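Local coordinates for YycN protein (PDB 1ON0) that is of unknown exact function but belongs to the GNAT acetyltransferases and probably transfers an acyl group, at residues E26-A31 with H128-N133; V73-I78 with I91-L96; Y19-Y24 with L41-V46. One frame throughout, in Å; residues are numbered along the deposited sequence.

Contacts 1 and 3 share helix 10-31. Contact 1 ties its late part to the loop after strand 124-127; contact 3 packs its middle against helix 36-50. Their centres are about 13 Å apart, and F130 CZ meets Y24 CE1 at 3.6 Å. Contact 2 is the buried hairpin of the central sheet, its centre about 15 Å from that of contact 3; W75 CH2 lies 3.2 Å from Y19 OH. Contacts 1 and 2 do not touch; their centres are about 16 Å apart. A sulfate ion, probably from the crystallisation liquor, lies about 4 Å from the side chain of L96. The ion may mark the strand-end pocket where GNAT relatives bind the pyrophosphate of coenzyme A.

Contact 1 of 3, residues E26-A31 with H128-N133; sequences EEKVKA and HVFAHN
OE2 of E27 is gripped by one hydrogen bond, from NE2 of H132 at 2.6 Å. The N-H points almost straight at the oxygen, at 168°. The oxygen lies close to the imidazole plane, but NE2 meets it from above the carboxylate plane. This His-carboxylate pair lies near the surface of the GNAT fold. It ties the late part of helix 10-31 to the loop after strand 124-127, where a type I turn from F130 to N133 leads into helix 134-142. OE1 of E27 takes a weak hydrogen bond from H23, one turn back on the same helix. The E27 chain bends at chi2 (-80°) to bring its carboxylate to H132. Its charge may stabilise a protonated H132, while K30 NZ, 4.1 Å from H132 NE2, would oppose this. The H132 ring is clamped between carbons, with K30 CB over one face and F130 CB over the other. The F130 ring is sandwiched too. E27 CB makes a CH-pi contact with one face, and H128 CE1 stands over the centre of the opposite face. An alanine here in place of E27 would keep that CB, but H132 would lose its carboxylate partner and the turn would probably be less firmly fixed. At the edge of the F130 ring, near its plane, K28 CD approaches CE2 at 3.8 Å.

Contact 2 of 3, residues V73-I78 with I91-L96; sequences VGWLWI and IYDFGL
W75 leaves its strand with CB on the face shared by W77 and D93. Its CG sits in the crowded position between the backbone N and the carbonyl carbon (chi1 58°). This lays the indole across the neighbouring strand. CD1 comes next to D93 OD2. NE1 is 3.0 Å from the same oxygen, but the angle is too poor for a hydrogen bond. D93 OD2 is instead bonded by Y16 OH, with a weak second bond from T20 OG1. Further along, G95 O stands over the middle of the indole face, 3.3 Å from CD2. CZ2 lies 3.5 Å from G95 CA, and a side chain on G95 would clash with it. At the tip, W75 CH2 lies 3.3 Å from L96 O.

The two strands, 72-79 and 88-96, form an antiparallel beta hairpin at the centre of the GNAT sheet. The short segments run at 178° to each other. W75 N bonds G95 O at 3.0 Å, nearly along the C=O axis, while the return bond from G95 N to W75 O is weak. W77 and D93 form the next hydrogen-bonded pair. There Y92 and D93 both face W77, a classic beta bulge in the strand where GNAT relatives also carry one. The bulge brings Y92 CB over the W77 six-membered ring, 3.6 Å from its centroid, in a CH-pi contact. W77 NE1 is bonded to H60.

On the other face, L76 CD2 packs on F94 CB at 4.2 Å, and the F94 side chain reaches A109 and L110 of helix 105-119. At the strand end L96 O accepts a bond from R101 NE, and V73 CB lies 4.1 Å from L96 CG.

Contact 3 of 3, residues Y19-Y24 with L41-V46; sequences YTTKHY and LLSKQV
S43 points its hydroxyl at the backbone of the facing helix, and the other side chains are arranged round that link. The pair is a helix-helix packing of helix 10-31 on helix 36-50, the first two helices of the GNAT fold. The short segments cross at 132°, their axes 8.4 Å apart at the closest approach. T21 and S43 have the nearest CA atoms, at 5.5 Å.

S43 OG is anti to its backbone N (chi1 -173°), which directs it at helix 10-31. It donates to T21 O in a very short hydrogen bond of 2.5 Å. It meets the carbonyl in its plane, on a lone pair, at a C=O...donor angle of 117°. The acceptor is a main-chain oxygen.

T21 splits its two branches. OG1 turns back to L17 O on its own helix. CG2, anti to the backbone N, faces the other helix instead. It lies 3.1 Å from S43 OG and packs on K44 CG at 3.5 Å. The T21 and K44 side chains cross at about a right angle, and the K44 chain runs on extended beyond CG.

Y24 is one turn further along than T21 and also points at helix 36-50. S43 OG lies at the edge of its ring, near the ring plane, and is 3.7 Å from Y24 CB. F47 of helix 36-50 meets the same ring edge-to-face. On the helix side away from this packing, Y19 OH bonds E98 of the second subunit. V46 CG1 approaches Y24 CE2 obliquely, at 4.4 Å.

Contact 1 of 3, residues E26-A31 with H128-N133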
loop_
_atom_site.group_PDB
_atom_site.type_symbol
_atom_site.label_atom_id
_atom_site.label_comp_id
_atom_site.label_asym_id
_atom_site.label_seq_id
_atom_site.Cartn_x
_atom_site.Cartn_y
_atom_site.Cartn_z
ATOM N N GLU B 26 -19.940 18.612 -6.793
ATOM C CA GLU B 26 -18.638 18.931 -7.361
ATOM C C GLU B 26 -18.357 17.998 -8.548
ATOM O O GLU B 26 -17.779 18.410 -9.547
ATOM C CB GLU B 26 -17.582 18.789 -6.256
ATOM C CG GLU B 26 -16.120 18.940 -6.663
ATOM C CD GLU B 26 -15.173 18.485 -5.543
ATOM O OE1 GLU B 26 -15.348 18.955 -4.393
ATOM O OE2 GLU B 26 -14.260 17.664 -5.812
ATOM N N GLU B 27 -18.795 16.749 -8.441
ATOM C CA GLU B 27 -18.586 15.784 -9.510
ATOM C C GLU B 27 -19.464 16.119 -10.713
ATOM O O GLU B 27 -19.039 16.018 -11.866
ATOM C CB GLU B 27 -18.916 14.373 -9.030
ATOM C CG GLU B 27 -18.031 13.838 -7.927
ATOM C CD GLU B 27 -16.701 13.323 -8.434
ATOM O OE1 GLU B 27 -16.255 12.270 -7.931
ATOM O OE2 GLU B 27 -16.105 13.963 -9.324
ATOM N N LYS B 28 -20.695 16.510 -10.448
ATOM C CA LYS B 28 -21.586 16.845 -11.538
ATOM C C LYS B 28 -21.112 18.078 -12.288
ATOM O O LYS B 28 -21.240 18.148 -13.516
ATOM C CB LYS B 28 -23.002 17.023 -11.008
ATOM C CG LYS B 28 -23.686 15.685 -10.730
ATOM C CD LYS B 28 -23.951 14.984 -12.050
ATOM C CE LYS B 28 -24.651 13.669 -11.865
ATOM N NZ LYS B 28 -25.157 13.181 -13.165
ATOM N N VAL B 29 -20.554 19.046 -11.561
ATOM C CA VAL B 29 -20.042 20.258 -12.201
ATOM C C VAL B 29 -18.810 19.916 -13.021
ATOM O O VAL B 29 -18.662 20.388 -14.145
ATOM C CB VAL B 29 -19.644 21.329 -11.185
ATOM C CG1 VAL B 29 -18.939 22.474 -11.900
ATOM C CG2 VAL B 29 -20.875 21.838 -10.468
ATOM N N LYS B 30 -17.937 19.086 -12.453
ATOM C CA LYS B 30 -16.727 18.681 -13.146
ATOM C C LYS B 30 -17.080 17.992 -14.453
ATOM O O LYS B 30 -16.484 18.258 -15.495
ATOM C CB LYS B 30 -15.874 17.745 -12.274
ATOM C CG LYS B 30 -15.242 18.409 -11.062
ATOM C CD LYS B 30 -14.311 17.463 -10.294
ATOM C CE LYS B 30 -13.075 17.094 -11.088
ATOM N NZ LYS B 30 -12.287 16.049 -10.374
ATOM N N ALA B 31 -18.057 17.101 -14.398
ATOM C CA ALA B 31 -18.487 16.370 -15.596
ATOM C C ALA B 31 -19.128 17.333 -16.606
ATOM O O ALA B 31 -19.251 17.019 -17.795
ATOM C CB ALA B 31 -19.479 15.275 -15.206
ATOM N N HIS B 128 -22.029 3.505 -11.002
ATOM C CA HIS B 128 -21.778 4.622 -11.910
ATOM C C HIS B 128 -20.473 5.306 -11.510
ATOM O O HIS B 128 -20.187 5.498 -10.329
ATOM C CB HIS B 128 -22.921 5.639 -11.848
ATOM C CG HIS B 128 -22.579 6.980 -12.427
ATOM N ND1 HIS B 128 -21.686 7.844 -11.829
ATOM C CD2 HIS B 128 -23.002 7.603 -13.556
ATOM C CE1 HIS B 128 -21.570 8.939 -12.562
ATOM N NE2 HIS B 128 -22.359 8.816 -13.617
ATOM N N VAL B 129 -19.682 5.665 -12.510
ATOM C CA VAL B 129 -18.422 6.337 -12.270
ATOM C C VAL B 129 -18.290 7.456 -13.299
ATOM O O VAL B 129 -18.519 7.240 -14.482
ATOM C CB VAL B 129 -17.231 5.335 -12.380
ATOM C CG1 VAL B 129 -17.117 4.804 -13.795
ATOM C CG2 VAL B 129 -15.948 5.997 -11.946
ATOM N N PHE B 130 -17.955 8.657 -12.830
ATOM C CA PHE B 130 -17.781 9.795 -13.716
ATOM C C PHE B 130 -16.574 9.556 -14.595
ATOM O O PHE B 130 -15.511 9.139 -14.119
ATOM C CB PHE B 130 -17.565 11.095 -12.933
ATOM C CG PHE B 130 -18.756 11.537 -12.141
ATOM C CD1 PHE B 130 -18.873 11.203 -10.800
ATOM C CD2 PHE B 130 -19.794 12.241 -12.760
ATOM C CE1 PHE B 130 -19.998 11.579 -10.069
ATOM C CE2 PHE B 130 -20.921 12.623 -12.046
ATOM C CZ PHE B 130 -21.028 12.280 -10.693
ATOM N N ALA B 131 -16.738 9.828 -15.881
ATOM C CA ALA B 131 -15.662 9.646 -16.843
ATOM C C ALA B 131 -14.351 10.238 -16.345
ATOM O O ALA B 131 -13.299 9.625 -16.510
ATOM C CB ALA B 131 -16.051 10.290 -18.166
ATOM N N HIS B 132 -14.407 11.415 -15.721
ATOM C CA HIS B 132 -13.180 12.055 -15.258
ATOM C C HIS B 132 -12.490 11.333 -14.098
ATOM O O HIS B 132 -11.298 11.535 -13.877
ATOM C CB HIS B 132 -13.430 13.520 -14.877
ATOM C CG HIS B 132 -14.380 13.696 -13.737
ATOM N ND1 HIS B 132 -15.712 14.005 -13.914
ATOM C CD2 HIS B 132 -14.201 13.571 -12.398
ATOM C CE1 HIS B 132 -16.313 14.061 -12.738
ATOM N NE2 HIS B 132 -15.415 13.800 -11.801
ATOM N N ASN B 133 -13.232 10.500 -13.370
ATOM C CA ASN B 133 -12.681 9.742 -12.243
ATOM C C ASN B 133 -11.859 8.564 -12.778
ATOM O O ASN B 133 -12.197 7.406 -12.556
ATOM C CB ASN B 133 -13.810 9.200 -11.361
ATOM C CG ASN B 133 -13.827 9.821 -9.977
ATOM O OD1 ASN B 133 -14.180 10.989 -9.808
ATOM N ND2 ASN B 133 -13.438 9.039 -8.975
#

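Contact 2 of 3, residues V73-I78 with I91-L96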
loop_
_atom_site.group_PDB
_atom_site.type_symbol
_atom_site.label_atom_id
_atom_site.label_comp_id
_atom_site.label_asym_id
_atom_site.label_seq_id
_atom_site.Cartn_x
_atom_site.Cartn_y
_atom_site.Cartn_z
ATOM N N VAL B 73 -11.729 3.975 7.330
ATOM C CA VAL B 73 -11.156 4.241 6.014
ATOM C C VAL B 73 -12.084 4.839 4.953
ATOM O O VAL B 73 -11.623 5.578 4.064
ATOM C CB VAL B 73 -10.532 2.958 5.448
ATOM C CG1 VAL B 73 -9.549 2.376 6.460
ATOM C CG2 VAL B 73 -11.613 1.938 5.123
ATOM N N GLY B 74 -13.374 4.515 5.040
ATOM C CA GLY B 74 -14.334 5.028 4.080
ATOM C C GLY B 74 -15.813 4.715 4.302
ATOM O O GLY B 74 -16.270 4.504 5.423
ATOM N N TRP B 75 -16.554 4.671 3.201
ATOM C CA TRP B 75 -17.996 4.444 3.208
ATOM C C TRP B 75 -18.379 3.538 2.039
ATOM O O TRP B 75 -17.650 3.424 1.052
ATOM C CB TRP B 75 -18.695 5.794 3.045
ATOM C CG TRP B 75 -18.283 6.489 1.771
ATOM C CD1 TRP B 75 -18.860 6.344 0.529
ATOM C CD2 TRP B 75 -17.167 7.377 1.586
ATOM N NE1 TRP B 75 -18.175 7.078 -0.398
ATOM C CE2 TRP B 75 -17.131 7.721 0.216
ATOM C CE3 TRP B 75 -16.190 7.908 2.444
ATOM C CZ2 TRP B 75 -16.155 8.587 -0.320
ATOM C CZ3 TRP B 75 -15.219 8.765 1.913
ATOM C CH2 TRP B 75 -15.208 9.093 0.541
ATOM N N LEU B 76 -19.537 2.910 2.138
ATOM C CA LEU B 76 -20.007 2.029 1.078
ATOM C C LEU B 76 -21.523 2.046 1.160
ATOM O O LEU B 76 -22.092 1.775 2.208
ATOM C CB LEU B 76 -19.500 0.612 1.320
ATOM C CG LEU B 76 -19.399 -0.360 0.143
ATOM C CD1 LEU B 76 -19.788 -1.738 0.649
ATOM C CD2 LEU B 76 -20.285 0.059 -1.024
ATOM N N TRP B 77 -22.176 2.378 0.062
ATOM C CA TRP B 77 -23.622 2.418 0.046
ATOM C C TRP B 77 -24.145 1.665 -1.157
ATOM O O TRP B 77 -23.876 2.046 -2.290
ATOM C CB TRP B 77 -24.099 3.880 0.034
ATOM C CG TRP B 77 -25.536 4.091 -0.352
ATOM C CD1 TRP B 77 -26.529 3.156 -0.367
ATOM C CD2 TRP B 77 -26.139 5.321 -0.755
ATOM N NE1 TRP B 77 -27.707 3.720 -0.755
ATOM C CE2 TRP B 77 -27.505 5.054 -1.001
ATOM C CE3 TRP B 77 -25.664 6.633 -0.928
ATOM C CZ2 TRP B 77 -28.406 6.048 -1.422
ATOM C CZ3 TRP B 77 -26.561 7.621 -1.341
ATOM C CH2 TRP B 77 -27.916 7.320 -1.582
ATOM N N ILE B 78 -24.873 0.577 -0.916
ATOM C CA ILE B 78 -25.433 -0.185 -2.023
ATOM C C ILE B 78 -26.937 -0.322 -1.890
ATOM O O ILE B 78 -27.497 -0.212 -0.798
ATOM C CB ILE B 78 -24.836 -1.611 -2.143
ATOM C CG1 ILE B 78 -25.418 -2.527 -1.077
ATOM C CG2 ILE B 78 -23.324 -1.548 -2.035
ATOM C CD1 ILE B 78 -24.973 -3.971 -1.216
ATOM N N ILE B 91 -24.345 0.156 -6.621
ATOM C CA ILE B 91 -23.441 0.815 -5.698
ATOM C C ILE B 91 -23.606 2.323 -5.869
ATOM O O ILE B 91 -22.983 2.937 -6.744
ATOM C CB ILE B 91 -21.989 0.430 -5.992
ATOM C CG1 ILE B 91 -21.820 -1.086 -5.806
ATOM C CG2 ILE B 91 -21.052 1.179 -5.053
ATOM C CD1 ILE B 91 -20.532 -1.640 -6.345
ATOM N N TYR B 92 -24.450 2.926 -5.039
ATOM C CA TYR B 92 -24.658 4.363 -5.123
ATOM C C TYR B 92 -23.406 5.114 -4.719
ATOM O O TYR B 92 -23.126 6.173 -5.257
ATOM C CB TYR B 92 -25.846 4.803 -4.237
ATOM C CG TYR B 92 -27.189 4.700 -4.933
ATOM C CD1 TYR B 92 -27.480 5.505 -6.027
ATOM C CD2 TYR B 92 -28.119 3.729 -4.570
ATOM C CE1 TYR B 92 -28.647 5.339 -6.757
ATOM C CE2 TYR B 92 -29.296 3.559 -5.295
ATOM C CZ TYR B 92 -29.548 4.359 -6.392
ATOM O OH TYR B 92 -30.658 4.148 -7.183
ATOM N N ASP B 93 -22.617 4.571 -3.804
ATOM C CA ASP B 93 -21.447 5.327 -3.394
ATOM C C ASP B 93 -20.396 4.466 -2.716
ATOM O O ASP B 93 -20.710 3.543 -1.968
ATOM C CB ASP B 93 -21.910 6.468 -2.471
ATOM C CG ASP B 93 -20.850 7.547 -2.260
ATOM O OD1 ASP B 93 -20.015 7.764 -3.147
ATOM O OD2 ASP B 93 -20.872 8.184 -1.195
ATOM N N PHE B 94 -19.145 4.777 -3.014
ATOM C CA PHE B 94 -18.015 4.058 -2.473
ATOM C C PHE B 94 -16.740 4.872 -2.591
ATOM O O PHE B 94 -16.433 5.452 -3.642
ATOM C CB PHE B 94 -17.819 2.738 -3.201
ATOM C CG PHE B 94 -16.435 2.191 -3.063
ATOM C CD1 PHE B 94 -16.015 1.645 -1.862
ATOM C CD2 PHE B 94 -15.535 2.271 -4.125
ATOM C CE1 PHE B 94 -14.710 1.168 -1.713
ATOM C CE2 PHE B 94 -14.226 1.802 -4.001
ATOM C CZ PHE B 94 -13.812 1.252 -2.787
ATOM N N GLY B 95 -15.977 4.903 -1.512
ATOM C CA GLY B 95 -14.751 5.662 -1.545
ATOM C C GLY B 95 -14.151 5.662 -0.168
ATOM O O GLY B 95 -14.775 5.220 0.794
ATOM N N LEU B 96 -12.932 6.169 -0.079
ATOM C CA LEU B 96 -12.223 6.226 1.175
ATOM C C LEU B 96 -11.942 7.668 1.500
ATOM O O LEU B 96 -11.940 8.520 0.611
ATOM C CB LEU B 96 -10.906 5.452 1.059
ATOM C CG LEU B 96 -10.795 3.974 1.439
ATOM C CD1 LEU B 96 -12.062 3.216 1.159
ATOM C CD2 LEU B 96 -9.612 3.408 0.681
#

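Contact 3 of 3, residues Y19-Y24 with L41-V46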
loop_
_atom_site.group_PDB
_atom_site.type_symbol
_atom_site.label_atom_id
_atom_site.label_comp_id
_atom_site.label_asym_id
_atom_site.label_seq_id
_atom_site.Cartn_x
_atom_site.Cartn_y
_atom_site.Cartn_z
ATOM N N TYR B 19 -21.351 15.196 3.466
ATOM C CA TYR B 19 -20.118 14.947 2.738
ATOM C C TYR B 19 -20.434 14.549 1.300
ATOM O O TYR B 19 -20.117 15.281 0.367
ATOM C CB TYR B 19 -19.328 13.845 3.450
ATOM C CG TYR B 19 -18.025 13.424 2.806
ATOM C CD1 TYR B 19 -18.007 12.678 1.623
ATOM C CD2 TYR B 19 -16.805 13.715 3.421
ATOM C CE1 TYR B 19 -16.805 12.225 1.074
ATOM C CE2 TYR B 19 -15.597 13.267 2.882
ATOM C CZ TYR B 19 -15.604 12.524 1.713
ATOM O OH TYR B 19 -14.408 12.077 1.202
ATOM N N THR B 20 -21.084 13.401 1.127
ATOM C CA THR B 20 -21.410 12.908 -0.210
ATOM C C THR B 20 -22.160 13.917 -1.078
ATOM O O THR B 20 -21.806 14.133 -2.238
ATOM C CB THR B 20 -22.223 11.578 -0.151
ATOM O OG1 THR B 20 -22.522 11.156 -1.488
ATOM C CG2 THR B 20 -23.524 11.759 0.617
ATOM N N THR B 21 -23.188 14.535 -0.513
ATOM C CA THR B 21 -23.972 15.517 -1.255
ATOM C C THR B 21 -23.106 16.635 -1.828
ATOM O O THR B 21 -23.204 16.976 -3.009
ATOM C CB THR B 21 -25.066 16.159 -0.368
ATOM O OG1 THR B 21 -26.001 15.158 0.040
ATOM C CG2 THR B 21 -25.820 17.234 -1.133
ATOM N N LYS B 22 -22.262 17.213 -0.988
ATOM C CA LYS B 22 -21.394 18.301 -1.423
ATOM C C LYS B 22 -20.411 17.792 -2.474
ATOM O O LYS B 22 -20.062 18.485 -3.426
ATOM C CB LYS B 22 -20.633 18.862 -0.220
ATOM C CG LYS B 22 -19.589 19.906 -0.568
ATOM C CD LYS B 22 -18.746 20.257 0.648
ATOM C CE LYS B 22 -18.087 19.026 1.250
ATOM N NZ LYS B 22 -17.252 19.422 2.413
ATOM N N HIS B 23 -19.970 16.564 -2.286
ATOM C CA HIS B 23 -19.030 15.950 -3.207
ATOM C C HIS B 23 -19.669 15.653 -4.570
ATOM O O HIS B 23 -19.056 15.867 -5.621
ATOM C CB HIS B 23 -18.487 14.664 -2.578
ATOM C CG HIS B 23 -17.448 13.989 -3.404
ATOM N ND1 HIS B 23 -16.172 14.488 -3.544
ATOM C CD2 HIS B 23 -17.517 12.898 -4.201
ATOM C CE1 HIS B 23 -15.501 13.738 -4.397
ATOM N NE2 HIS B 23 -16.296 12.765 -4.812
ATOM N N TYR B 24 -20.897 15.147 -4.545
ATOM C CA TYR B 24 -21.624 14.808 -5.772
ATOM C C TYR B 24 -21.848 16.037 -6.662
ATOM O O TYR B 24 -21.781 15.957 -7.883
ATOM C CB TYR B 24 -22.978 14.190 -5.421
ATOM C CG TYR B 24 -23.630 13.480 -6.576
ATOM C CD1 TYR B 24 -23.037 12.349 -7.141
ATOM C CD2 TYR B 24 -24.831 13.940 -7.115
ATOM C CE1 TYR B 24 -23.624 11.690 -8.209
ATOM C CE2 TYR B 24 -25.430 13.291 -8.184
ATOM C CZ TYR B 24 -24.821 12.162 -8.728
ATOM O OH TYR B 24 -25.414 11.499 -9.781
ATOM N N LEU B 41 -27.878 22.549 -4.857
ATOM C CA LEU B 41 -29.300 22.271 -4.694
ATOM C C LEU B 41 -29.708 20.952 -5.348
ATOM O O LEU B 41 -30.363 20.112 -4.724
ATOM C CB LEU B 41 -30.134 23.408 -5.290
ATOM C CG LEU B 41 -31.635 23.383 -5.005
ATOM C CD1 LEU B 41 -31.885 23.447 -3.506
ATOM C CD2 LEU B 41 -32.299 24.556 -5.706
ATOM N N LEU B 42 -29.326 20.773 -6.610
ATOM C CA LEU B 42 -29.664 19.552 -7.335
ATOM C C LEU B 42 -29.181 18.321 -6.563
ATOM O O LEU B 42 -29.857 17.291 -6.541
ATOM C CB LEU B 42 -29.034 19.583 -8.733
ATOM C CG LEU B 42 -29.522 20.711 -9.657
ATOM C CD1 LEU B 42 -28.729 20.734 -10.946
ATOM C CD2 LEU B 42 -31.002 20.514 -9.935
ATOM N N SER B 43 -28.030 18.449 -5.904
ATOM C CA SER B 43 -27.444 17.349 -5.150
ATOM C C SER B 43 -28.237 16.878 -3.945
ATOM O O SER B 43 -28.407 15.681 -3.746
ATOM C CB SER B 43 -26.027 17.709 -4.707
ATOM O OG SER B 43 -25.405 16.589 -4.107
ATOM N N LYS B 44 -28.714 17.801 -3.123
ATOM C CA LYS B 44 -29.481 17.391 -1.949
ATOM C C LYS B 44 -30.757 16.647 -2.356
ATOM O O LYS B 44 -31.135 15.665 -1.719
ATOM C CB LYS B 44 -29.839 18.602 -1.080
ATOM C CG LYS B 44 -28.657 19.190 -0.345
ATOM C CD LYS B 44 -29.077 20.293 0.609
ATOM C CE LYS B 44 -27.859 20.871 1.333
ATOM N NZ LYS B 44 -28.231 21.846 2.410
ATOM N N GLN B 45 -31.402 17.114 -3.424
ATOM C CA GLN B 45 -32.638 16.510 -3.926
ATOM C C GLN B 45 -32.443 15.065 -4.358
ATOM O O GLN B 45 -33.221 14.185 -3.984
ATOM C CB GLN B 45 -33.189 17.323 -5.101
ATOM C CG GLN B 45 -33.849 18.636 -4.698
ATOM C CD GLN B 45 -35.229 18.448 -4.088
ATOM O OE1 GLN B 45 -35.781 19.366 -3.478
ATOM N NE2 GLN B 45 -35.805 17.261 -4.268
ATOM N N VAL B 46 -31.415 14.830 -5.165
ATOM C CA VAL B 46 -31.110 13.486 -5.622
ATOM C C VAL B 46 -30.968 12.546 -4.427
ATOM O O VAL B 46 -31.614 11.511 -4.372
ATOM C CB VAL B 46 -29.778 13.443 -6.415
ATOM C CG1 VAL B 46 -29.397 11.993 -6.681
ATOM C CG2 VAL B 46 -29.906 14.208 -7.728
#